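Local coordinates for protein 5-cytosine DNA methyltransferase (Entamoeba histolytica, PDB 3QV2) that probably transfers a methyl group from S-adenosyl-L-methionine to carbon 5 of cytosine in DNA or tRNA, as a DNMT2-like enzyme, at residues Trp80-Pro85 against Leu109-Asp114; Phe127-Pro132 against Arg172-Ala177; Ile67-Ile72 against Arg113-Tyr118. All coordinates share one frame; numbering follows the deposited sequence.

How the contacts relate
Contacts 1 and 2 are buried and share one sheet: strands 79-82 and 125-130 are neighbours in it, joined by the backbone bond from F127 N to W80 O (2.9 Å). Contact 2 adds strand 172-178 to the far edge of 125-130 through main-chain bonds, with water and charge at the E129 end. Contact 1 instead sets helix 106-115 against the sheet by aromatic, sulfur and apolar packing. Contact 3 uses the C-terminal end of that helix, shares R113 and D114 with contact 1, and is only partly buried, with isoleucines doing most of the touching. Its centre lies about 25 Å from the chain's centre, against about 16 Å and 10 Å for contacts 1 and 2.

Contact 1: residues Trp80-Pro85 against Leu109-Asp114; sequences WFMSPP and LHLYRD. With SAH (S-adenosyl-L-homocysteine), chain B.
M82 reaches the tip of Y112 with CG between the backbone N and the carbonyl carbon (chi1 69°) and one bend, at chi3 (58°), which turns CE. W80 and Y112 both carry CG beside the backbone N, anti to the carbonyl carbon. The outer edge of the W80 six-membered ring points at the face of Y112 in a T-shaped pair, centroids 5.8 Å apart and planes at 74°; W80 CZ3 lies over the rim of that face rather than its centre. On its own edge the indole meets a main-chain carbonyl, with CH2 3.6 Å from L111 O. Strand 79-82 and helix 106-115 pack as layers of the Rossmann-like fold of class I methyltransferases; the short axes of 80-82 and 109-114 run roughly antiparallel and come within 12.4 Å. M82 and Y112 approach tip to tip in a Met-aromatic contact at the ring edge, SD being 3.3 Å from OH and 3.7 Å from CE2. That hydroxyl is buried and has no polar partner in the model. M82 CE reaches L111 CD1 at 3.7 Å, again tip to tip. Past the strand, the chain turns to the cofactor: S83 OG accepts a hydrogen bond from SAH N (2.6 Å), P85 CG touches adenine C8 at 3.5 Å, and the next residue is C86, the predicted active-site cysteine.

Contact 2: residues Phe127-Pro132 against Arg172-Ala177; sequences FIENVP and RYYVMA
I128 and V175 form a hydrogen-bonded antiparallel pair, I128 N to V175 O and V175 N to I128 O both measuring 2.9 Å and nearly straight (170° and 172°). N130 and Y173 repeat the pattern two residues on, with Y173 N to N130 O at 2.8 Å. E129-Y174, between them, and F127-M176, before I128-V175, are non-hydrogen-bonded pairs, and the strand axes run 4.7 Å apart.

Side chains alternate across the sheet. I128 and V175 lie side by side on one face, CB to CB. On the other, F127 packs its CZ obliquely against Y174 CD1 (3.7 Å) and its CD1 against M176 CG, while helix 311-321 covers F127 and Y174. E129 CG, anti to the backbone N (chi1 -173°), rests 3.4 Å from Y174 CE1. Its OE2 lies near the plane of the R172 guanidinium at the NE edge, but the salt bridge is long. V131 CG1 stands over one face of the same group, offset to its rim. E129-N130-V131 matches the ENV motif of C5-methyltransferases, and R172 is the second arginine of an RxR motif begun by R170.

One water donates to E129 OE2 at 2.7 Å and weakly accepts from R172 NE; another donates to Y174 OH at 2.7 Å and only weakly to OE2. E129 and R172 are thus linked by a long salt bridge and a water, with OE2 also packed against the R172 CG and CD methylenes. E129 lies near the bound SAH, and the adjoining N130 touches C86, the predicted active-site cysteine, an arrangement consistent with a role near the target base, which the ENV glutamate contacts in relatives.

Contact 3: residues Ile67-Ile72 against Arg113-Tyr118; sequences ISIKQI and RDILPY
I67 O, just ahead of helix 69-74, meets I115 CD1 at 3.7 Å where the helix start packs on the C-terminal end of helix 106-115, two elements flanking the Rossmann-like sheet. The same carbonyl accepts a hydrogen bond from H110 NE2, a polar tie to that second helix. S68 is the N-cap: its OG accepts from Q71 N at 3.3 Å, with an N-H...O angle of 162°, a capping bond at the helix start. I69 comes next. Its CG1 lies beside the backbone N (chi1 -50°), and the side chain slides past I115 in the opposite sense, CG1 coming within 3.5 Å of CD1, tighter than ordinary carbon contact. Beyond CG1, the terminal CD1 touches D114 O at 3.3 Å and, on a crossing course, Y118 CB at 4.0 Å, so I69 CD1 spans D114 and Y118. One turn further along, I72 points at the other segment and meets I115 tip to tip. Both branches of I115 are engaged, CD1 by I69 and CG2 by I72, whose CD1 sits 3.6 Å from that CG2.

Contact 1: residues Trp80-Pro85 against Leu109-Asp114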
loop_
_atom_site.group_PDB
_atom_site.type_symbol
_atom_site.label_atom_id
_atom_site.label_comp_id
_atom_site.label_asym_id
_atom_site.label_seq_id
_atom_site.Cartn_x
_atom_site.Cartn_y
_atom_site.Cartn_z
ATOM N N TRP A 80 -15.866 -3.373 -2.232
ATOM C CA TRP A 80 -14.890 -3.865 -1.270
ATOM C C TRP A 80 -13.478 -3.444 -1.659
ATOM O O TRP A 80 -12.978 -3.826 -2.715
ATOM C CB TRP A 80 -14.945 -5.390 -1.177
ATOM C CG TRP A 80 -16.077 -5.934 -0.362
ATOM C CD1 TRP A 80 -17.180 -5.257 0.073
ATOM C CD2 TRP A 80 -16.211 -7.272 0.123
ATOM N NE1 TRP A 80 -17.995 -6.096 0.795
ATOM C CE2 TRP A 80 -17.419 -7.345 0.842
ATOM C CE3 TRP A 80 -15.423 -8.426 0.020
ATOM C CZ2 TRP A 80 -17.864 -8.512 1.453
ATOM C CZ3 TRP A 80 -15.863 -9.589 0.627
ATOM C CH2 TRP A 80 -17.071 -9.623 1.334
ATOM N N PHE A 81 -12.844 -2.649 -0.802
ATOM C CA PHE A 81 -11.422 -2.350 -0.940
ATOM C C PHE A 81 -10.676 -3.056 0.178
ATOM O O PHE A 81 -11.114 -3.039 1.330
ATOM C CB PHE A 81 -11.162 -0.845 -0.865
ATOM C CG PHE A 81 -11.588 -0.091 -2.091
ATOM C CD1 PHE A 81 -12.065 -0.761 -3.203
ATOM C CD2 PHE A 81 -11.502 1.291 -2.135
ATOM C CE1 PHE A 81 -12.454 -0.069 -4.331
ATOM C CE2 PHE A 81 -11.890 1.989 -3.262
ATOM C CZ PHE A 81 -12.365 1.306 -4.361
ATOM N N MET A 82 -9.548 -3.678 -0.150
ATOM C CA MET A 82 -8.796 -4.412 0.859
ATOM C C MET A 82 -7.355 -4.715 0.467
ATOM O O MET A 82 -7.057 -5.039 -0.684
ATOM C CB MET A 82 -9.507 -5.721 1.203
ATOM C CG MET A 82 -9.485 -6.746 0.082
ATOM S SD MET A 82 -10.167 -8.335 0.590
ATOM C CE MET A 82 -11.809 -7.847 1.107
ATOM N N SER A 83 -6.467 -4.608 1.447
ATOM C CA SER A 83 -5.103 -5.095 1.318
ATOM C C SER A 83 -4.778 -5.925 2.553
ATOM O O SER A 83 -4.242 -5.411 3.536
ATOM C CB SER A 83 -4.119 -3.936 1.160
ATOM O OG SER A 83 -4.254 -3.008 2.217
ATOM N N PRO A 84 -5.126 -7.219 2.509
ATOM C CA PRO A 84 -4.995 -8.141 3.642
ATOM C C PRO A 84 -3.559 -8.241 4.136
ATOM O O PRO A 84 -2.637 -7.954 3.374
ATOM C CB PRO A 84 -5.437 -9.483 3.049
ATOM C CG PRO A 84 -6.301 -9.121 1.884
ATOM C CD PRO A 84 -5.687 -7.881 1.318
ATOM N N PRO A 85 -3.370 -8.645 5.402
ATOM C CA PRO A 85 -2.025 -8.867 5.939
ATOM C C PRO A 85 -1.202 -9.711 4.972
ATOM O O PRO A 85 -1.705 -10.704 4.446
ATOM C CB PRO A 85 -2.295 -9.638 7.230
ATOM C CG PRO A 85 -3.640 -9.162 7.664
ATOM C CD PRO A 85 -4.419 -8.935 6.396
ATOM N N LEU A 109 -9.928 -14.943 4.563
ATOM C CA LEU A 109 -10.636 -16.168 4.212
ATOM C C LEU A 109 -12.078 -16.091 4.700
ATOM O O LEU A 109 -12.999 -16.538 4.020
ATOM C CB LEU A 109 -9.942 -17.391 4.816
ATOM C CG LEU A 109 -8.613 -17.808 4.184
ATOM C CD1 LEU A 109 -7.943 -18.903 5.006
ATOM C CD2 LEU A 109 -8.825 -18.260 2.747
ATOM N N HIS A 110 -12.257 -15.518 5.885
ATOM C CA HIS A 110 -13.578 -15.348 6.473
ATOM C C HIS A 110 -14.485 -14.531 5.561
ATOM O O HIS A 110 -15.631 -14.905 5.310
ATOM C CB HIS A 110 -13.459 -14.667 7.836
ATOM C CG HIS A 110 -14.778 -14.311 8.450
ATOM N ND1 HIS A 110 -15.756 -15.247 8.705
ATOM C CD2 HIS A 110 -15.280 -13.122 8.858
ATOM C CE1 HIS A 110 -16.804 -14.651 9.246
ATOM N NE2 HIS A 110 -16.541 -13.360 9.349
ATOM N N LEU A 111 -13.964 -13.413 5.066
ATOM C CA LEU A 111 -14.743 -12.512 4.224
ATOM C C LEU A 111 -15.274 -13.189 2.963
ATOM O O LEU A 111 -16.410 -12.951 2.556
ATOM C CB LEU A 111 -13.922 -11.277 3.846
ATOM C CG LEU A 111 -13.493 -10.373 5.003
ATOM C CD1 LEU A 111 -12.696 -9.180 4.493
ATOM C CD2 LEU A 111 -14.705 -9.909 5.797
ATOM N N TYR A 112 -14.451 -14.031 2.346
ATOM C CA TYR A 112 -14.829 -14.669 1.087
ATOM C C TYR A 112 -15.550 -16.004 1.276
ATOM O O TYR A 112 -16.425 -16.359 0.486
ATOM C CB TYR A 112 -13.613 -14.821 0.169
ATOM C CG TYR A 112 -13.102 -13.503 -0.370
ATOM C CD1 TYR A 112 -13.664 -12.931 -1.504
ATOM C CD2 TYR A 112 -12.062 -12.825 0.257
ATOM C CE1 TYR A 112 -13.207 -11.724 -1.998
ATOM C CE2 TYR A 112 -11.598 -11.617 -0.232
ATOM C CZ TYR A 112 -12.175 -11.072 -1.361
ATOM O OH TYR A 112 -11.722 -9.869 -1.859
ATOM N N ARG A 113 -15.187 -16.741 2.322
ATOM C CA ARG A 113 -15.846 -18.010 2.622
ATOM C C ARG A 113 -17.222 -17.790 3.238
ATOM O O ARG A 113 -18.212 -18.377 2.801
ATOM C CB ARG A 113 -15.012 -18.843 3.596
ATOM C CG ARG A 113 -13.767 -19.484 3.012
ATOM C CD ARG A 113 -12.992 -20.191 4.113
ATOM N NE ARG A 113 -11.839 -20.931 3.609
ATOM C CZ ARG A 113 -10.912 -21.479 4.387
ATOM N NH1 ARG A 113 -11.001 -21.363 5.706
ATOM N NH2 ARG A 113 -9.894 -22.138 3.852
ATOM N N ASP A 114 -17.274 -16.938 4.256
ATOM C CA ASP A 114 -18.446 -16.851 5.118
ATOM C C ASP A 114 -19.383 -15.682 4.814
ATOM O O ASP A 114 -20.556 -15.720 5.180
ATOM C CB ASP A 114 -18.007 -16.803 6.584
ATOM C CG ASP A 114 -17.072 -17.940 6.948
ATOM O OD1 ASP A 114 -17.218 -19.038 6.374
ATOM O OD2 ASP A 114 -16.187 -17.736 7.806
HETATM N N SAH B . -3.487 -0.634 2.898
HETATM C CA SAH B . -3.468 0.003 4.200
HETATM C CB SAH B . -2.757 -0.871 5.224
HETATM C CG SAH B . -2.764 -2.369 5.035
HETATM S SD SAH B . -1.833 -3.358 6.222
HETATM C C SAH B . -2.814 1.357 4.083
HETATM O O SAH B . -2.227 1.858 5.084
HETATM O OXT SAH B . -2.858 1.994 2.977
HETATM C "C5'" SAH B . -2.912 -4.575 6.945
HETATM C "C4'" SAH B . -3.836 -4.142 8.024
HETATM O "O4'" SAH B . -4.748 -5.158 8.255
HETATM C "C3'" SAH B . -3.084 -3.940 9.264
HETATM O "O3'" SAH B . -3.078 -2.593 9.594
HETATM C "C2'" SAH B . -3.748 -4.699 10.293
HETATM O "O2'" SAH B . -3.976 -3.898 11.400
HETATM C "C1'" SAH B . -5.017 -5.117 9.691
HETATM N N9 SAH B . -5.490 -6.349 10.255
HETATM C C8 SAH B . -4.853 -7.508 10.469
HETATM N N7 SAH B . -5.738 -8.355 11.018
HETATM C C5 SAH B . -6.926 -7.717 11.147
HETATM C C6 SAH B . -8.173 -8.102 11.645
HETATM N N6 SAH B . -8.382 -9.431 12.165
HETATM N N1 SAH B . -9.172 -7.200 11.629
HETATM C C2 SAH B . -9.001 -5.960 11.151
HETATM N N3 SAH B . -7.816 -5.571 10.669
HETATM C C4 SAH B . -6.773 -6.421 10.657
#

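Contact 2: residues Phe127-Pro132 against Arg172-Ala177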
loop_
_atom_site.group_PDB
_atom_site.type_symbol
_atom_site.label_atom_id
_atom_site.label_comp_id
_atom_site.label_asym_id
_atom_site.label_seq_id
_atom_site.Cartn_x
_atom_site.Cartn_y
_atom_site.Cartn_z
ATOM N N PHE A 127 -11.497 -4.692 -4.996
ATOM C CA PHE A 127 -10.095 -4.414 -5.273
ATOM C C PHE A 127 -9.214 -4.970 -4.161
ATOM O O PHE A 127 -9.390 -4.635 -2.989
ATOM C CB PHE A 127 -9.862 -2.910 -5.432
ATOM C CG PHE A 127 -8.486 -2.559 -5.919
ATOM C CD1 PHE A 127 -8.253 -2.319 -7.263
ATOM C CD2 PHE A 127 -7.425 -2.474 -5.035
ATOM C CE1 PHE A 127 -6.988 -1.996 -7.715
ATOM C CE2 PHE A 127 -6.158 -2.153 -5.480
ATOM C CZ PHE A 127 -5.939 -1.913 -6.822
ATOM N N ILE A 128 -8.271 -5.828 -4.533
ATOM C CA ILE A 128 -7.361 -6.422 -3.565
ATOM C C ILE A 128 -5.921 -6.028 -3.862
ATOM O O ILE A 128 -5.502 -5.997 -5.017
ATOM C CB ILE A 128 -7.464 -7.958 -3.560
ATOM C CG1 ILE A 128 -8.929 -8.394 -3.541
ATOM C CG2 ILE A 128 -6.710 -8.538 -2.372
ATOM C CD1 ILE A 128 -9.121 -9.896 -3.588
ATOM N N GLU A 129 -5.168 -5.724 -2.812
ATOM C CA GLU A 129 -3.760 -5.383 -2.958
ATOM C C GLU A 129 -2.924 -6.228 -2.004
ATOM O O GLU A 129 -3.291 -6.413 -0.844
ATOM C CB GLU A 129 -3.537 -3.890 -2.701
ATOM C CG GLU A 129 -2.127 -3.394 -3.002
ATOM C CD GLU A 129 -1.149 -3.669 -1.876
ATOM O OE1 GLU A 129 -1.601 -4.000 -0.760
ATOM O OE2 GLU A 129 0.072 -3.550 -2.106
ATOM N N ASN A 130 -1.804 -6.742 -2.499
ATOM C CA ASN A 130 -0.929 -7.579 -1.687
ATOM C C ASN A 130 0.450 -7.726 -2.319
ATOM O O ASN A 130 0.767 -7.049 -3.298
ATOM C CB ASN A 130 -1.558 -8.958 -1.471
ATOM C CG ASN A 130 -1.293 -9.511 -0.083
ATOM O OD1 ASN A 130 -0.271 -10.154 0.160
ATOM N ND2 ASN A 130 -2.218 -9.264 0.836
ATOM N N VAL A 131 1.266 -8.609 -1.753
ATOM C CA VAL A 131 2.589 -8.890 -2.300
ATOM C C VAL A 131 2.493 -9.916 -3.426
ATOM O O VAL A 131 1.551 -10.708 -3.466
ATOM C CB VAL A 131 3.555 -9.397 -1.209
ATOM C CG1 VAL A 131 3.838 -8.293 -0.203
ATOM C CG2 VAL A 131 2.977 -10.618 -0.515
ATOM N N PRO A 132 3.466 -9.896 -4.352
ATOM C CA PRO A 132 3.479 -10.776 -5.525
ATOM C C PRO A 132 3.167 -12.238 -5.202
ATOM O O PRO A 132 2.365 -12.856 -5.903
ATOM C CB PRO A 132 4.916 -10.642 -6.034
ATOM C CG PRO A 132 5.295 -9.250 -5.662
ATOM C CD PRO A 132 4.621 -8.980 -4.342
ATOM N N ARG A 172 4.012 -4.893 -6.457
ATOM C CA ARG A 172 2.880 -5.455 -5.730
ATOM C C ARG A 172 1.896 -6.169 -6.653
ATOM O O ARG A 172 1.916 -5.985 -7.871
ATOM C CB ARG A 172 2.154 -4.366 -4.937
ATOM C CG ARG A 172 2.938 -3.830 -3.747
ATOM C CD ARG A 172 3.182 -4.915 -2.710
ATOM N NE ARG A 172 3.715 -4.371 -1.463
ATOM C CZ ARG A 172 5.009 -4.280 -1.180
ATOM N NH1 ARG A 172 5.401 -3.770 -0.021
ATOM N NH2 ARG A 172 5.913 -4.702 -2.053
ATOM N N TYR A 173 1.040 -6.988 -6.056
ATOM C CA TYR A 173 0.038 -7.740 -6.795
ATOM C C TYR A 173 -1.327 -7.096 -6.602
ATOM O O TYR A 173 -1.699 -6.735 -5.483
ATOM C CB TYR A 173 0.025 -9.193 -6.320
ATOM C CG TYR A 173 -0.984 -10.080 -7.015
ATOM C CD1 TYR A 173 -1.008 -10.189 -8.399
ATOM C CD2 TYR A 173 -1.895 -10.828 -6.283
ATOM C CE1 TYR A 173 -1.925 -11.008 -9.034
ATOM C CE2 TYR A 173 -2.812 -11.650 -6.907
ATOM C CZ TYR A 173 -2.823 -11.736 -8.282
ATOM O OH TYR A 173 -3.734 -12.553 -8.908
ATOM N N TYR A 174 -2.069 -6.945 -7.695
ATOM C CA TYR A 174 -3.366 -6.278 -7.655
ATOM C C TYR A 174 -4.469 -7.116 -8.294
ATOM O O TYR A 174 -4.325 -7.593 -9.419
ATOM C CB TYR A 174 -3.289 -4.922 -8.356
ATOM C CG TYR A 174 -2.240 -3.993 -7.788
ATOM C CD1 TYR A 174 -2.517 -3.191 -6.691
ATOM C CD2 TYR A 174 -0.973 -3.916 -8.352
ATOM C CE1 TYR A 174 -1.565 -2.340 -6.169
ATOM C CE2 TYR A 174 -0.011 -3.067 -7.837
ATOM C CZ TYR A 174 -0.314 -2.280 -6.745
ATOM O OH TYR A 174 0.632 -1.432 -6.224
ATOM N N VAL A 175 -5.574 -7.282 -7.574
ATOM C CA VAL A 175 -6.713 -8.029 -8.091
ATOM C C VAL A 175 -7.909 -7.106 -8.302
ATOM O O VAL A 175 -8.309 -6.374 -7.399
ATOM C CB VAL A 175 -7.123 -9.170 -7.143
ATOM C CG1 VAL A 175 -8.324 -9.911 -7.702
ATOM C CG2 VAL A 175 -5.959 -10.123 -6.928
ATOM N N MET A 176 -8.470 -7.147 -9.506
ATOM C CA MET A 176 -9.634 -6.338 -9.844
ATOM C C MET A 176 -10.804 -7.227 -10.238
ATOM O O MET A 176 -10.798 -7.842 -11.305
ATOM C CB MET A 176 -9.295 -5.369 -10.976
ATOM C CG MET A 176 -8.300 -4.291 -10.585
ATOM S SD MET A 176 -7.313 -3.730 -11.985
ATOM C CE MET A 176 -6.312 -5.186 -12.282
ATOM N N ALA A 177 -11.805 -7.296 -9.368
ATOM C CA ALA A 177 -12.954 -8.161 -9.595
ATOM C C ALA A 177 -14.252 -7.365 -9.630
ATOM O O ALA A 177 -14.431 -6.417 -8.868
ATOM C CB ALA A 177 -13.022 -9.239 -8.524
HETATM O O HOH W 1 1.916 -2.031 -0.764
HETATM O O HOH W 2 0.658 -0.506 -3.644
#

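Contact 3: residues Ile67-Ile72 against Arg113-Tyr118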
loop_
_atom_site.group_PDB
_atom_site.type_symbol
_atom_site.label_atom_id
_atom_site.label_comp_id
_atom_site.label_asym_id
_atom_site.label_seq_id
_atom_site.Cartn_x
_atom_site.Cartn_y
_atom_site.Cartn_z
ATOM N N ILE A 67 -16.370 -11.185 12.148
ATOM C CA ILE A 67 -17.445 -10.232 11.876
ATOM C C ILE A 67 -18.618 -10.908 11.161
ATOM O O ILE A 67 -18.427 -11.675 10.216
ATOM C CB ILE A 67 -16.954 -9.012 11.068
ATOM C CG1 ILE A 67 -18.060 -7.956 10.977
ATOM C CG2 ILE A 67 -16.489 -9.437 9.686
ATOM C CD1 ILE A 67 -17.614 -6.645 10.366
ATOM N N SER A 68 -19.832 -10.623 11.622
ATOM C CA SER A 68 -21.022 -11.287 11.103
ATOM C C SER A 68 -21.450 -10.728 9.752
ATOM O O SER A 68 -21.123 -9.593 9.407
ATOM C CB SER A 68 -22.178 -11.173 12.099
ATOM O OG SER A 68 -22.650 -9.838 12.183
ATOM N N ILE A 69 -22.184 -11.535 8.992
ATOM C CA ILE A 69 -22.727 -11.098 7.713
ATOM C C ILE A 69 -23.656 -9.912 7.933
ATOM O O ILE A 69 -23.593 -8.915 7.213
ATOM C CB ILE A 69 -23.524 -12.220 7.027
ATOM C CG1 ILE A 69 -22.707 -13.514 6.981
ATOM C CG2 ILE A 69 -23.947 -11.795 5.629
ATOM C CD1 ILE A 69 -23.464 -14.696 6.417
ATOM N N LYS A 70 -24.514 -10.033 8.942
ATOM C CA LYS A 70 -25.500 -9.009 9.267
ATOM C C LYS A 70 -24.874 -7.624 9.415
ATOM O O LYS A 70 -25.364 -6.650 8.846
ATOM C CB LYS A 70 -26.239 -9.384 10.553
ATOM C CG LYS A 70 -27.335 -8.410 10.957
ATOM C CD LYS A 70 -28.702 -8.889 10.498
ATOM C CE LYS A 70 -29.811 -8.047 11.108
ATOM N NZ LYS A 70 -31.159 -8.622 10.844
ATOM N N GLN A 71 -23.794 -7.541 10.188
ATOM C CA GLN A 71 -23.128 -6.264 10.419
ATOM C C GLN A 71 -22.576 -5.685 9.122
ATOM O O GLN A 71 -22.687 -4.486 8.870
ATOM C CB GLN A 71 -22.014 -6.408 11.456
ATOM C CG GLN A 71 -21.260 -5.116 11.724
ATOM C CD GLN A 71 -20.277 -5.233 12.873
ATOM O OE1 GLN A 71 -19.460 -4.341 13.099
ATOM N NE2 GLN A 71 -20.353 -6.337 13.606
ATOM N N ILE A 72 -21.985 -6.543 8.297
ATOM C CA ILE A 72 -21.454 -6.111 7.010
ATOM C C ILE A 72 -22.565 -5.624 6.081
ATOM O O ILE A 72 -22.436 -4.586 5.434
ATOM C CB ILE A 72 -20.664 -7.236 6.319
ATOM C CG1 ILE A 72 -19.271 -7.371 6.944
ATOM C CG2 ILE A 72 -20.543 -6.964 4.828
ATOM C CD1 ILE A 72 -18.475 -8.535 6.407
ATOM N N ARG A 113 -15.187 -16.741 2.322
ATOM C CA ARG A 113 -15.846 -18.010 2.622
ATOM C C ARG A 113 -17.222 -17.790 3.238
ATOM O O ARG A 113 -18.212 -18.377 2.801
ATOM C CB ARG A 113 -15.012 -18.843 3.596
ATOM C CG ARG A 113 -13.767 -19.484 3.012
ATOM C CD ARG A 113 -12.992 -20.191 4.113
ATOM N NE ARG A 113 -11.839 -20.931 3.609
ATOM C CZ ARG A 113 -10.912 -21.479 4.387
ATOM N NH1 ARG A 113 -11.001 -21.363 5.706
ATOM N NH2 ARG A 113 -9.894 -22.138 3.852
ATOM N N ASP A 114 -17.274 -16.938 4.256
ATOM C CA ASP A 114 -18.446 -16.851 5.118
ATOM C C ASP A 114 -19.383 -15.682 4.814
ATOM O O ASP A 114 -20.556 -15.720 5.180
ATOM C CB ASP A 114 -18.007 -16.803 6.584
ATOM C CG ASP A 114 -17.072 -17.940 6.948
ATOM O OD1 ASP A 114 -17.218 -19.038 6.374
ATOM O OD2 ASP A 114 -16.187 -17.736 7.806
ATOM N N ILE A 115 -18.874 -14.651 4.150
ATOM C CA ILE A 115 -19.670 -13.452 3.905
ATOM C C ILE A 115 -20.168 -13.331 2.466
ATOM O O ILE A 115 -21.370 -13.395 2.206
ATOM C CB ILE A 115 -18.892 -12.170 4.262
ATOM C CG1 ILE A 115 -18.333 -12.263 5.682
ATOM C CG2 ILE A 115 -19.782 -10.946 4.102
ATOM C CD1 ILE A 115 -19.396 -12.422 6.745
ATOM N N LEU A 116 -19.233 -13.158 1.537
ATOM C CA LEU A 116 -19.560 -12.861 0.142
ATOM C C LEU A 116 -20.640 -13.754 -0.480
ATOM O O LEU A 116 -21.579 -13.249 -1.093
ATOM C CB LEU A 116 -18.289 -12.870 -0.718
ATOM C CG LEU A 116 -18.413 -12.405 -2.171
ATOM C CD1 LEU A 116 -17.139 -11.712 -2.624
ATOM C CD2 LEU A 116 -18.750 -13.568 -3.092
ATOM N N PRO A 117 -20.509 -15.082 -0.333
ATOM C CA PRO A 117 -21.441 -15.994 -1.006
ATOM C C PRO A 117 -22.870 -15.920 -0.473
ATOM O O PRO A 117 -23.761 -16.529 -1.065
ATOM C CB PRO A 117 -20.856 -17.381 -0.703
ATOM C CG PRO A 117 -19.433 -17.130 -0.320
ATOM C CD PRO A 117 -19.454 -15.816 0.385
ATOM N N TYR A 118 -23.089 -15.193 0.619
ATOM C CA TYR A 118 -24.402 -15.180 1.258
ATOM C C TYR A 118 -25.081 -13.811 1.261
ATOM O O TYR A 118 -26.245 -13.693 1.638
ATOM C CB TYR A 118 -24.313 -15.747 2.680
ATOM C CG TYR A 118 -23.798 -17.169 2.723
ATOM C CD1 TYR A 118 -24.637 -18.240 2.446
ATOM C CD2 TYR A 118 -22.472 -17.439 3.032
ATOM C CE1 TYR A 118 -24.170 -19.542 2.479
ATOM C CE2 TYR A 118 -21.996 -18.735 3.069
ATOM C CZ TYR A 118 -22.848 -19.782 2.791
ATOM O OH TYR A 118 -22.381 -21.076 2.826
#